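Local coordinates for protein metal-dependent phosphohydrolase, HDOD domain-containing (Geobacter sulfurreducens, PDB 3HC1) that is of unknown function but carries a two-iron site in an HDOD domain of the HD superfamily, and is probably a metal-dependent phosphohydrolase, at residues R12-L15 / A16-M20; C101-V104 / D105-T109; T118-A121 / H122-V126; L151-V154 / G155-F158; V196-A199 / L200-W204. All coordinates share one frame; numbering follows the deposited sequence. Where two conformers were deposited one is given.

Interaction 1 (R12-L15 / A16-M20); sequences RLTL and AREFM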
loop_
_atom_site.group_PDB
_atom_site.type_symbol
_atom_site.label_atom_id
_atom_site.label_comp_id
_atom_site.label_asym_id
_atom_site.label_seq_id
_atom_site.Cartn_x
_atom_site.Cartn_y
_atom_site.Cartn_z
ATOM N N ARG A 12 -17.825 -11.767 -8.312
ATOM C CA ARG A 12 -17.300 -10.980 -7.185
ATOM C C ARG A 12 -17.117 -9.509 -7.554
ATOM O O ARG A 12 -17.344 -8.642 -6.714
ATOM C CB ARG A 12 -15.981 -11.599 -6.688
ATOM C CG ARG A 12 -16.179 -12.859 -5.850
ATOM C CD ARG A 12 -15.168 -13.924 -6.181
ATOM N NE ARG A 12 -13.820 -13.377 -6.182
ATOM C CZ ARG A 12 -12.835 -13.738 -7.008
ATOM N NH1 ARG A 12 -13.016 -14.672 -7.929
ATOM N NH2 ARG A 12 -11.645 -13.142 -6.912
ATOM N N LEU A 13 -16.696 -9.219 -8.793
ATOM C CA LEU A 13 -16.548 -7.817 -9.228
ATOM C C LEU A 13 -17.919 -7.156 -9.361
ATOM O O LEU A 13 -18.087 -6.042 -8.899
ATOM C CB LEU A 13 -15.709 -7.668 -10.514
ATOM C CG LEU A 13 -14.199 -7.862 -10.372
ATOM C CD1 LEU A 13 -13.557 -7.987 -11.755
ATOM C CD2 LEU A 13 -13.550 -6.719 -9.595
ATOM N N THR A 14 -18.920 -7.876 -9.907
ATOM C CA THR A 14 -20.293 -7.346 -9.973
ATOM C C THR A 14 -20.820 -7.048 -8.577
ATOM O O THR A 14 -21.343 -5.979 -8.325
ATOM C CB THR A 14 -21.255 -8.324 -10.721
ATOM O OG1 THR A 14 -20.878 -8.372 -12.095
ATOM C CG2 THR A 14 -22.675 -7.872 -10.630
ATOM N N LEU A 15 -20.659 -7.999 -7.660
ATOM C CA LEU A 15 -21.095 -7.805 -6.266
ATOM C C LEU A 15 -20.358 -6.611 -5.644
ATOM O O LEU A 15 -20.963 -5.821 -4.931
ATOM C CB LEU A 15 -20.873 -9.082 -5.436
ATOM C CG LEU A 15 -21.852 -10.219 -5.682
ATOM C CD1 LEU A 15 -21.348 -11.477 -4.973
ATOM C CD2 LEU A 15 -23.289 -9.818 -5.229
ATOM N N ALA A 16 -19.059 -6.493 -5.917
ATOM C CA ALA A 16 -18.297 -5.334 -5.449
ATOM C C ALA A 16 -18.915 -4.025 -5.972
ATOM O O ALA A 16 -19.110 -3.076 -5.182
ATOM C CB ALA A 16 -16.757 -5.427 -5.824
ATOM N N ARG A 17 -19.231 -3.956 -7.271
ATOM C CA ARG A 17 -19.845 -2.688 -7.781
ATOM C C ARG A 17 -21.185 -2.408 -7.132
ATOM O O ARG A 17 -21.424 -1.297 -6.687
ATOM C CB ARG A 17 -19.926 -2.616 -9.288
ATOM C CG ARG A 17 -18.547 -2.484 -9.903
ATOM C CD ARG A 17 -18.661 -2.382 -11.413
ATOM N NE ARG A 17 -19.463 -3.478 -11.957
ATOM C CZ ARG A 17 -19.008 -4.627 -12.457
ATOM N NH1 ARG A 17 -17.713 -4.917 -12.520
ATOM N NH2 ARG A 17 -19.881 -5.512 -12.909
ATOM N N GLU A 18 -22.008 -3.433 -6.942
ATOM C CA GLU A 18 -23.298 -3.221 -6.233
ATOM C C GLU A 18 -23.095 -2.778 -4.787
ATOM O O GLU A 18 -23.830 -1.921 -4.263
ATOM C CB GLU A 18 -24.134 -4.503 -6.229
ATOM C CG GLU A 18 -24.374 -5.124 -7.617
ATOM C CD GLU A 18 -25.414 -4.371 -8.471
ATOM O OE1 GLU A 18 -25.966 -3.342 -8.008
ATOM O OE2 GLU A 18 -25.672 -4.826 -9.612
ATOM N N PHE A 19 -22.087 -3.341 -4.131
ATOM C CA PHE A 19 -21.726 -2.917 -2.764
ATOM C C PHE A 19 -21.373 -1.403 -2.721
ATOM O O PHE A 19 -21.618 -0.733 -1.727
ATOM C CB PHE A 19 -20.509 -3.743 -2.279
ATOM C CG PHE A 19 -20.333 -3.803 -0.783
ATOM C CD1 PHE A 19 -21.140 -4.637 -0.004
ATOM C CD2 PHE A 19 -19.316 -3.113 -0.164
ATOM C CE1 PHE A 19 -20.952 -4.752 1.387
ATOM C CE2 PHE A 19 -19.124 -3.222 1.225
ATOM C CZ PHE A 19 -19.953 -4.048 1.992
HETATM N N MSE A 20 -20.753 -0.878 -3.771
HETATM C CA MSE A 20 -20.461 0.567 -3.775
HETATM C C MSE A 20 -21.693 1.461 -4.168
HETATM O O MSE A 20 -21.867 2.551 -3.633
HETATM C CB MSE A 20 -19.305 0.836 -4.683
HETATM C CG MSE A 20 -18.039 0.405 -4.079
HETATM SE SE MSE A 20 -16.713 0.365 -5.450
HETATM C CE MSE A 20 -16.662 1.966 -6.094
#

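Interaction 2 (C101-V104 / D105-T109); sequences CAIV and DLFKT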
loop_
_atom_site.group_PDB
_atom_site.type_symbol
_atom_site.label_atom_id
_atom_site.label_comp_id
_atom_site.label_asym_id
_atom_site.label_seq_id
_atom_site.Cartn_x
_atom_site.Cartn_y
_atom_site.Cartn_z
ATOM N N CYS A 101 1.859 12.184 1.763
ATOM C CA CYS A 101 1.299 13.241 2.587
ATOM C C CYS A 101 -0.049 13.668 2.137
ATOM O O CYS A 101 -0.786 14.172 2.946
ATOM C CB CYS A 101 2.226 14.452 2.655
ATOM S SG CYS A 101 3.738 14.003 3.508
ATOM N N ALA A 102 -0.381 13.414 0.875
ATOM C CA ALA A 102 -1.716 13.721 0.344
ATOM C C ALA A 102 -2.666 12.548 0.563
ATOM O O ALA A 102 -3.810 12.757 0.888
ATOM C CB ALA A 102 -1.669 14.081 -1.168
ATOM N N ILE A 103 -2.193 11.324 0.376
ATOM C CA ILE A 103 -3.073 10.164 0.485
ATOM C C ILE A 103 -3.521 9.959 1.975
ATOM O O ILE A 103 -4.524 9.311 2.237
ATOM C CB ILE A 103 -2.425 8.931 -0.121
ATOM C CG1 ILE A 103 -3.478 7.859 -0.486
ATOM C CG2 ILE A 103 -1.345 8.353 0.764
ATOM C CD1 ILE A 103 -4.181 8.154 -1.767
ATOM N N VAL A 104 -2.776 10.504 2.931
ATOM C CA VAL A 104 -3.109 10.283 4.340
ATOM C C VAL A 104 -4.527 10.820 4.673
ATOM O O VAL A 104 -5.211 10.253 5.509
ATOM C CB VAL A 104 -2.045 10.768 5.305
ATOM C CG1 VAL A 104 -1.906 12.309 5.258
ATOM C CG2 VAL A 104 -2.351 10.247 6.740
ATOM N N ASP A 105 -4.992 11.854 3.977
ATOM C CA ASP A 105 -6.365 12.345 4.192
ATOM C C ASP A 105 -7.438 11.300 3.906
ATOM O O ASP A 105 -8.447 11.258 4.578
ATOM C CB ASP A 105 -6.650 13.608 3.357
ATOM C CG ASP A 105 -5.843 14.788 3.816
ATOM O OD1 ASP A 105 -5.582 14.897 5.026
ATOM O OD2 ASP A 105 -5.440 15.598 2.957
ATOM N N LEU A 106 -7.214 10.455 2.921
ATOM C CA LEU A 106 -8.087 9.321 2.674
ATOM C C LEU A 106 -8.238 8.387 3.885
ATOM O O LEU A 106 -9.323 7.916 4.160
ATOM C CB LEU A 106 -7.608 8.517 1.479
ATOM C CG LEU A 106 -8.440 7.231 1.207
ATOM C CD1 LEU A 106 -9.852 7.604 0.642
ATOM C CD2 LEU A 106 -7.693 6.365 0.232
ATOM N N PHE A 107 -7.145 8.147 4.590
ATOM C CA PHE A 107 -7.133 7.239 5.723
ATOM C C PHE A 107 -7.646 7.922 7.024
ATOM O O PHE A 107 -8.033 7.254 7.975
ATOM C CB PHE A 107 -5.701 6.698 5.938
ATOM C CG PHE A 107 -5.255 5.693 4.919
ATOM C CD1 PHE A 107 -4.838 6.100 3.669
ATOM C CD2 PHE A 107 -5.274 4.329 5.201
ATOM C CE1 PHE A 107 -4.402 5.208 2.744
ATOM C CE2 PHE A 107 -4.823 3.432 4.304
ATOM C CZ PHE A 107 -4.387 3.856 3.050
ATOM N N LYS A 108 -7.613 9.256 7.074
ATOM C CA LYS A 108 -8.065 10.029 8.227
ATOM C C LYS A 108 -9.522 10.396 8.165
ATOM O O LYS A 108 -10.126 10.619 9.198
ATOM C CB LYS A 108 -7.362 11.393 8.314
ATOM C CG LYS A 108 -6.087 11.455 8.996
ATOM C CD LYS A 108 -5.820 12.932 9.503
ATOM C CE LYS A 108 -5.641 13.960 8.341
ATOM N NZ LYS A 108 -6.772 14.953 8.132
ATOM N N THR A 109 -10.060 10.563 6.954
ATOM C CA THR A 109 -11.367 11.210 6.776
ATOM C C THR A 109 -12.514 10.184 6.881
ATOM O O THR A 109 -13.109 9.734 5.909
ATOM C CB THR A 109 -11.355 12.026 5.465
ATOM O OG1 THR A 109 -10.282 12.973 5.570
ATOM C CG2 THR A 109 -12.673 12.778 5.239
#

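Interaction 3 (T118-A121 / H122-V126); sequences TLWA and HSLGV. With FE (Fe (III) ion), chain C.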
loop_
_atom_site.group_PDB
_atom_site.type_symbol
_atom_site.label_atom_id
_atom_site.label_comp_id
_atom_site.label_asym_id
_atom_site.label_seq_id
_atom_site.Cartn_x
_atom_site.Cartn_y
_atom_site.Cartn_z
ATOM N N THR A 118 -4.915 1.798 12.449
ATOM C CA THR A 118 -4.659 0.393 12.094
ATOM C C THR A 118 -4.443 0.214 10.572
ATOM O O THR A 118 -3.486 -0.421 10.116
ATOM C CB THR A 118 -5.849 -0.466 12.631
ATOM O OG1 THR A 118 -5.855 -0.307 14.044
ATOM C CG2 THR A 118 -5.714 -1.983 12.331
ATOM N N LEU A 119 -5.350 0.802 9.811
ATOM C CA LEU A 119 -5.306 0.668 8.365
ATOM C C LEU A 119 -4.139 1.461 7.788
ATOM O O LEU A 119 -3.468 0.981 6.895
ATOM C CB LEU A 119 -6.651 1.068 7.734
ATOM C CG LEU A 119 -7.667 -0.099 7.718
ATOM C CD1 LEU A 119 -7.975 -0.679 9.109
ATOM C CD2 LEU A 119 -8.951 0.325 7.025
ATOM N N TRP A 120 -3.906 2.664 8.293
ATOM C CA TRP A 120 -2.796 3.462 7.833
ATOM C C TRP A 120 -1.421 2.831 8.105
ATOM O O TRP A 120 -0.589 2.705 7.199
ATOM C CB TRP A 120 -2.883 4.879 8.433
ATOM C CG TRP A 120 -1.666 5.724 8.167
ATOM C CD1 TRP A 120 -0.736 6.145 9.071
ATOM C CD2 TRP A 120 -1.293 6.297 6.904
ATOM N NE1 TRP A 120 0.205 6.936 8.442
ATOM C CE2 TRP A 120 -0.109 7.024 7.107
ATOM C CE3 TRP A 120 -1.824 6.215 5.615
ATOM C CZ2 TRP A 120 0.552 7.691 6.061
ATOM C CZ3 TRP A 120 -1.187 6.860 4.587
ATOM C CH2 TRP A 120 -0.001 7.623 4.825
ATOM N N ALA A 121 -1.187 2.443 9.347
ATOM C CA ALA A 121 0.093 1.871 9.742
ATOM C C ALA A 121 0.419 0.631 8.896
ATOM O O ALA A 121 1.535 0.464 8.394
ATOM C CB ALA A 121 0.115 1.530 11.308
ATOM N N HIS A 122 -0.570 -0.237 8.726
ATOM C CA HIS A 122 -0.397 -1.440 7.907
ATOM C C HIS A 122 -0.085 -1.098 6.425
ATOM O O HIS A 122 0.783 -1.716 5.787
ATOM C CB HIS A 122 -1.680 -2.289 7.962
ATOM C CG HIS A 122 -1.706 -3.398 6.954
ATOM N ND1 HIS A 122 -0.823 -4.453 6.994
ATOM C CD2 HIS A 122 -2.466 -3.580 5.848
ATOM C CE1 HIS A 122 -1.086 -5.277 5.992
ATOM N NE2 HIS A 122 -2.067 -4.762 5.268
ATOM N N SER A 123 -0.810 -0.110 5.897
ATOM C CA SER A 123 -0.649 0.317 4.506
ATOM C C SER A 123 0.705 0.964 4.274
ATOM O O SER A 123 1.408 0.628 3.272
ATOM C CB SER A 123 -1.791 1.251 4.078
ATOM O OG SER A 123 -3.051 0.552 4.094
ATOM N N LEU A 124 1.097 1.873 5.178
ATOM C CA LEU A 124 2.436 2.478 5.136
ATOM C C LEU A 124 3.545 1.432 5.267
ATOM O O LEU A 124 4.555 1.523 4.567
ATOM C CB LEU A 124 2.605 3.537 6.227
ATOM C CG LEU A 124 3.884 4.399 6.187
ATOM C CD1 LEU A 124 4.065 5.080 4.794
ATOM C CD2 LEU A 124 3.786 5.452 7.309
ATOM N N GLY A 125 3.353 0.441 6.133
ATOM C CA GLY A 125 4.335 -0.641 6.315
ATOM C C GLY A 125 4.508 -1.449 5.038
ATOM O O GLY A 125 5.616 -1.660 4.583
ATOM N N VAL A 126 3.391 -1.886 4.459
ATOM C CA VAL A 126 3.378 -2.581 3.197
ATOM C C VAL A 126 4.059 -1.768 2.065
ATOM O O VAL A 126 4.893 -2.327 1.324
ATOM C CB VAL A 126 1.955 -3.082 2.808
ATOM C CG1 VAL A 126 1.880 -3.663 1.314
ATOM C CG2 VAL A 126 1.525 -4.165 3.840
HETATM FE FE FE C . -3.109 -5.818 3.625
HETATM O O HOH W 1 -3.836 -7.064 2.257
#

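Interaction 4 (L151-V154 / G155-F158); sequences LHDV and GEVF. With FE (Fe (III) ion), chain C; FE (Fe (III) ion), chain B.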
loop_
_atom_site.group_PDB
_atom_site.type_symbol
_atom_site.label_atom_id
_atom_site.label_comp_id
_atom_site.label_asym_id
_atom_site.label_seq_id
_atom_site.Cartn_x
_atom_site.Cartn_y
_atom_site.Cartn_z
ATOM N N LEU A 151 -1.664 1.653 -1.558
ATOM C CA LEU A 151 -3.053 1.625 -1.969
ATOM C C LEU A 151 -3.681 0.233 -1.900
ATOM O O LEU A 151 -4.859 0.075 -2.240
ATOM C CB LEU A 151 -3.211 2.123 -3.419
ATOM C CG LEU A 151 -2.845 3.612 -3.608
ATOM C CD1 LEU A 151 -2.811 3.942 -5.081
ATOM C CD2 LEU A 151 -3.911 4.430 -2.863
ATOM N N HIS A 152 -2.895 -0.790 -1.544
ATOM C CA HIS A 152 -3.357 -2.189 -1.689
ATOM C C HIS A 152 -4.693 -2.546 -0.985
ATOM O O HIS A 152 -5.527 -3.273 -1.514
ATOM C CB HIS A 152 -2.258 -3.207 -1.373
ATOM C CG HIS A 152 -2.111 -3.517 0.099
ATOM N ND1 HIS A 152 -1.532 -2.628 0.974
ATOM C CD2 HIS A 152 -2.459 -4.598 0.840
ATOM C CE1 HIS A 152 -1.576 -3.122 2.198
ATOM N NE2 HIS A 152 -2.106 -4.325 2.141
ATOM N N ASP A 153 -4.850 -2.009 0.224
ATOM C CA ASP A 153 -6.016 -2.180 1.033
ATOM C C ASP A 153 -6.988 -1.007 1.003
ATOM O O ASP A 153 -7.807 -0.845 1.934
ATOM C CB ASP A 153 -5.573 -2.476 2.472
ATOM C CG ASP A 153 -5.275 -3.962 2.682
ATOM O OD1 ASP A 153 -5.698 -4.764 1.816
ATOM O OD2 ASP A 153 -4.605 -4.310 3.678
ATOM N N VAL A 154 -6.943 -0.201 -0.064
ATOM C CA VAL A 154 -7.866 0.945 -0.155
ATOM C C VAL A 154 -9.344 0.478 -0.084
ATOM O O VAL A 154 -10.200 1.190 0.399
ATOM C CB VAL A 154 -7.569 1.803 -1.418
ATOM C CG1 VAL A 154 -7.961 1.041 -2.711
ATOM C CG2 VAL A 154 -8.251 3.084 -1.346
ATOM N N GLY A 155 -9.624 -0.755 -0.495
ATOM C CA GLY A 155 -10.955 -1.332 -0.322
ATOM C C GLY A 155 -11.437 -1.519 1.108
ATOM O O GLY A 155 -12.644 -1.415 1.342
ATOM N N GLU A 156 -10.525 -1.841 2.024
ATOM C CA GLU A 156 -10.846 -1.966 3.469
ATOM C C GLU A 156 -11.104 -0.597 4.037
ATOM O O GLU A 156 -11.940 -0.447 4.920
ATOM C CB GLU A 156 -9.718 -2.599 4.304
ATOM C CG GLU A 156 -9.366 -3.994 4.019
ATOM C CD GLU A 156 -10.387 -4.999 4.545
ATOM O OE1 GLU A 156 -11.569 -4.839 4.233
ATOM O OE2 GLU A 156 -9.985 -5.940 5.254
ATOM N N VAL A 157 -10.405 0.412 3.523
ATOM C CA VAL A 157 -10.657 1.766 3.908
ATOM C C VAL A 157 -12.067 2.130 3.518
ATOM O O VAL A 157 -12.820 2.675 4.306
ATOM C CB VAL A 157 -9.649 2.785 3.295
ATOM C CG1 VAL A 157 -10.101 4.217 3.599
ATOM C CG2 VAL A 157 -8.280 2.543 3.897
ATOM N N PHE A 158 -12.448 1.776 2.302
ATOM C CA PHE A 158 -13.801 2.037 1.859
ATOM C C PHE A 158 -14.851 1.349 2.695
ATOM O O PHE A 158 -15.820 1.976 3.086
ATOM C CB PHE A 158 -13.980 1.600 0.401
ATOM C CG PHE A 158 -15.379 1.738 -0.071
ATOM C CD1 PHE A 158 -15.837 2.966 -0.494
ATOM C CD2 PHE A 158 -16.260 0.665 -0.026
ATOM C CE1 PHE A 158 -17.140 3.106 -0.914
ATOM C CE2 PHE A 158 -17.554 0.822 -0.442
ATOM C CZ PHE A 158 -17.986 2.039 -0.873
HETATM FE FE FE C . -3.109 -5.818 3.625
HETATM FE FE FE B . -5.678 -6.931 1.851
HETATM O O HOH W 2 -8.259 -3.119 -1.259
HETATM O O HOH W 1 -3.836 -7.064 2.257
#

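Interaction 5 (V196-A199 / L200-W204); sequences VGFA and LAKRW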
loop_
_atom_site.group_PDB
_atom_site.type_symbol
_atom_site.label_atom_id
_atom_site.label_comp_id
_atom_site.label_asym_id
_atom_site.label_seq_id
_atom_site.Cartn_x
_atom_site.Cartn_y
_atom_site.Cartn_z
ATOM N N VAL A 196 -13.704 -4.754 -4.259
ATOM C CA VAL A 196 -14.137 -3.417 -3.973
ATOM C C VAL A 196 -13.021 -2.436 -4.241
ATOM O O VAL A 196 -13.284 -1.392 -4.814
ATOM C CB VAL A 196 -14.646 -3.263 -2.493
ATOM C CG1 VAL A 196 -15.027 -1.802 -2.101
ATOM C CG2 VAL A 196 -15.891 -4.142 -2.334
ATOM N N GLY A 197 -11.796 -2.748 -3.805
ATOM C CA GLY A 197 -10.661 -1.809 -4.007
ATOM C C GLY A 197 -10.382 -1.638 -5.490
ATOM O O GLY A 197 -10.022 -0.539 -5.968
ATOM N N PHE A 198 -10.520 -2.731 -6.212
ATOM C CA PHE A 198 -10.326 -2.691 -7.709
ATOM C C PHE A 198 -11.358 -1.758 -8.355
ATOM O O PHE A 198 -11.003 -0.849 -9.123
ATOM C CB PHE A 198 -10.430 -4.113 -8.260
ATOM C CG PHE A 198 -10.292 -4.210 -9.736
ATOM C CD1 PHE A 198 -9.017 -4.377 -10.318
ATOM C CD2 PHE A 198 -11.424 -4.148 -10.550
ATOM C CE1 PHE A 198 -8.909 -4.536 -11.694
ATOM C CE2 PHE A 198 -11.319 -4.245 -11.947
ATOM C CZ PHE A 198 -10.051 -4.424 -12.501
ATOM N N ALA A 199 -12.627 -1.960 -7.995
ATOM C CA ALA A 199 -13.739 -1.155 -8.522
ATOM C C ALA A 199 -13.505 0.312 -8.198
ATOM O O ALA A 199 -13.794 1.167 -8.993
ATOM C CB ALA A 199 -15.070 -1.578 -7.895
ATOM N N LEU A 200 -12.987 0.586 -7.001
ATOM C CA LEU A 200 -12.691 1.946 -6.553
ATOM C C LEU A 200 -11.551 2.613 -7.282
ATOM O O LEU A 200 -11.677 3.729 -7.808
ATOM C CB LEU A 200 -12.484 2.003 -5.009
ATOM C CG LEU A 200 -12.362 3.403 -4.375
ATOM C CD1 LEU A 200 -13.557 4.322 -4.617
ATOM C CD2 LEU A 200 -12.084 3.270 -2.894
ATOM N N ALA A 201 -10.457 1.906 -7.392
ATOM C CA ALA A 201 -9.321 2.380 -8.132
ATOM C C ALA A 201 -9.654 2.567 -9.630
ATOM O O ALA A 201 -9.183 3.547 -10.261
ATOM C CB ALA A 201 -8.142 1.391 -7.944
ATOM N N LYS A 202 -10.482 1.688 -10.185
ATOM C CA LYS A 202 -10.959 1.851 -11.570
ATOM C C LYS A 202 -11.812 3.086 -11.707
ATOM O O LYS A 202 -11.604 3.859 -12.628
ATOM C CB LYS A 202 -11.726 0.643 -12.101
ATOM C CG LYS A 202 -10.883 -0.644 -12.293
ATOM C CD LYS A 202 -9.890 -0.548 -13.464
ATOM C CE LYS A 202 -10.543 -0.915 -14.751
ATOM N NZ LYS A 202 -9.783 -0.374 -15.876
ATOM N N ARG A 203 -12.733 3.318 -10.771
ATOM C CA ARG A 203 -13.489 4.577 -10.750
ATOM C C ARG A 203 -12.557 5.794 -10.717
ATOM O O ARG A 203 -12.808 6.776 -11.419
ATOM C CB ARG A 203 -14.500 4.626 -9.590
ATOM C CG ARG A 203 -14.900 6.039 -9.212
ATOM C CD ARG A 203 -15.977 6.103 -8.174
ATOM N NE ARG A 203 -17.202 5.747 -8.809
ATOM C CZ ARG A 203 -18.222 6.563 -9.064
ATOM N NH1 ARG A 203 -18.267 7.830 -8.669
ATOM N NH2 ARG A 203 -19.222 6.045 -9.706
ATOM N N TRP A 204 -11.456 5.719 -9.959
ATOM C CA TRP A 204 -10.534 6.823 -9.863
ATOM C C TRP A 204 -9.592 6.987 -11.042
ATOM O O TRP A 204 -8.730 7.841 -11.002
ATOM C CB TRP A 204 -9.652 6.709 -8.606
ATOM C CG TRP A 204 -10.374 6.888 -7.307
ATOM C CD1 TRP A 204 -11.597 7.447 -7.104
ATOM C CD2 TRP A 204 -9.874 6.519 -6.021
ATOM N NE1 TRP A 204 -11.900 7.434 -5.752
ATOM C CE2 TRP A 204 -10.867 6.860 -5.070
ATOM C CE3 TRP A 204 -8.704 5.897 -5.578
ATOM C CZ2 TRP A 204 -10.692 6.647 -3.706
ATOM C CZ3 TRP A 204 -8.541 5.669 -4.203
ATOM C CH2 TRP A 204 -9.532 6.033 -3.296
#

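Interaction 1 (R12-L15 / A16-M20)
Helix 9-21, the first helix of the modelled chain, carries this i to i+3 and i+4 contact, in which Arg17 folds back over Leu13 and Thr14. The backbone is regular alpha-helix: Arg17 N donates to Leu13 O at 2.9 Å and Glu18 N to Thr14 O at 3.0 Å, the latter with an N-H...O angle of 167°. Arg17 starts with CG beside its backbone N, runs extended through chi2 and bends at chi3 (-52°), which turns the guanidinium back toward the preceding turn. One face of that group then lies over Leu13 O, and NH2 stands 3.1 Å from Thr14 OG1. The two polar groups share Glu10, one turn before Thr14 and two before Arg17: its OE2 forms a salt bridge with Arg17 NH2 and a hydrogen bond with Thr14 OG1. Glu18 CG, beside its own backbone N, rests 3.2 Å from Thr14 O. On another side of the helix Arg12 reaches away to a salt bridge with Glu195, while Leu13 and Ala16 pack on helix 193-203. Polar residues bridging successive turns at the surface, with small and apolar residues packed on a neighbouring helix, are typical of an amphipathic helix in an all-helical fold.

Interaction 2 (C101-V104 / D105-T109)
Ile103 lies against both Leu106 and Phe107 near the C-terminal end of helix 82-108, and Phe107 is turned differently from the other two. Ile103 sends CD1 to within 4.4 Å of Leu106 CD2, while its CG1 lies 4.3 Å from Phe107 CE1. The Phe107 ring also presents its edge to the backbone: Ile103 O lies in the ring plane, 3.5 Å from CD1. That pose follows from CG standing beside the backbone N (chi1 -73°), which swings the ring back over the preceding turn. From helix 116-136, Trp120 meets the Phe107 ring edge-to-face, and Ser123 also touches it. Val104 puts CG1 between its own N and carbonyl carbon and packs outward on Trp120 and Leu305.

The helix kinks here: Asp105 N and Leu106 N lack the i-4 bond, and instead Asp105 N makes a weak bond to Ala102 O and Leu106 N a weak one to Ile103 O (127°). On the far side of the kink, Thr109 N and OG1 both donate to Asp105 O, at 3.0 and 2.7 Å, from opposite faces of the carbonyl plane. Asp105 OD1 forms a salt bridge with Arg63 and another, weak as a hydrogen bond, with Lys108 NZ. The chemistry is split: Ile103, Leu106 and Phe107 are buried, loosely packed on one another and more closely covered by neighbouring helices, while two cations probably stabilise the charge of Asp105.

Interaction 3 (T118-A121 / H122-V126)
Trp120 and Leu124 meet one turn apart on helix 116-136, which also supplies His122, the first histidine of the HD-type metal motif. Packing is closest round the backbone: Leu124 N donates to Trp120 O at 2.8 Å in an almost straight bond (177°). Ser123 grips the carbonyl one residue earlier twice, through N at 3.0 Å and OG at 2.9 Å, the two donors reaching Leu119 O from opposite faces of its plane. OG can do this because it stands beside its own backbone N, chi1 -65°. Replacing Ser123 by an alanine would probably leave Leu119 O with its backbone donor but without the second bond, and remove the hydroxyl from its contact with Phe107. The apolar side of the contact is looser, though enclosed by helices 82-108 and 281-302: Leu124 CD2 approaches the Trp120 ring obliquely, no nearer than 4.0 Å from NE1. The solvent side is limited to the partly exposed Thr118 and Ala121, while His122 points into the metal site. Its ND1 donates to Leu246 O, which, with the iron bond at NE2, probably fixes the ring's rotation. That nitrogen, His122 NE2, binds one iron(III) ion at 2.2 Å, and water 1 lies 2.0 Å from the same iron.

Interaction 4 (L151-V154 / G155-F158)
Asp153 meets Glu156 just where the chain enters helix 154-162, and its carboxylate bridges the two iron(III) ions. OD2 of Asp153 binds one iron at 2.1 Å and OD1 binds the other at 2.2 Å, while water 1 also bridges the two metals. The preceding His152 gives NE2 to the first iron at 2.3 Å, and Asp153 CB lies over the centre of one face of its ring. These two residues are the HD pair that names the superfamily; His122, Asp238 and Glu249 complete the first iron's protein ligands, and His193, His217, His218 and Glu249 those of the second.

The second shell begins with Gly149 O, hydrogen-bonded to His152 ND1. A type I turn from Leu151 to Val154 brings the pair round to the helix start. There Asp153 O accepts from Val157 N in the carbonyl plane, at 3.3 Å, and from Glu156 N at 2.9 Å, the latter donor 54° out of that plane. Water 2 donates to His152 O and accepts from Gly155 N, joining turn to helix. Asp153 has the N-cap position, but its carboxylate, committed to metal, makes no capping bond.

Farther out, Val154 packs on Leu106 of helix 82-108 and Leu200 of helix 193-203, Val157 on Phe107 and Leu119 of helix 116-136, and Phe158 on Val196, which sets the turn and the start of helix 154-162 among three helices.

Interaction 5 (V196-A199 / L200-W204)
Four successive i to i+4 bonds keep the backbone of helix 193-203 regular, Lys202 N to Phe198 O being 2.8 Å long and nearly along the C=O axis. On the side-chain level Phe198 and Lys202 run side by side in the same direction. Lys202 CG sits over one face of the Phe198 ring, displaced toward the rim and 3.6 Å from CE2. This is a CH-pi contact, with CG 22° off the ring normal. Phe198 reaches this pose with CG trans to its backbone N (chi1 178°), while the lysine chain bends at chi2 and chi3 and carries NZ onward to a salt bridge with Glu208. The helix begins at the iron ligand His193 and is one of the helices packed round the HD-domain metal centre, with helix 9-21 touching it through Leu13 and helix 208-216 through Cys211. Substituting an alanine for Phe198 is likely to strip the lysine methylenes of their aromatic support and open a gap between Leu13 and Leu215. Farther along, Leu200 CG lies 3.7 Å above one face of the Trp204 ring, off toward its rim, and Trp204 NE1 is hydrogen-bonded to Pro27 O.

From the N terminus the five contacts follow in series; each joins adjoining residues, so none closes a long loop, and none nests in or crosses another. Interaction 1 lies on the first helix and packs against interaction 5, the last in the series, with Met20 SE 3.5 Å from Ala199 CB; Met20 also reaches Phe158 of interaction 4. Interactions 2 and 3 occupy consecutive helices, 82-108 and 116-136, their centres about 12 Å apart. Interaction 4 is the hub: it touches all four others and shares one iron and water 1 with interaction 3. Together they tie the N-terminal helix, the helices round the metal centre and the HD turn into one helical body.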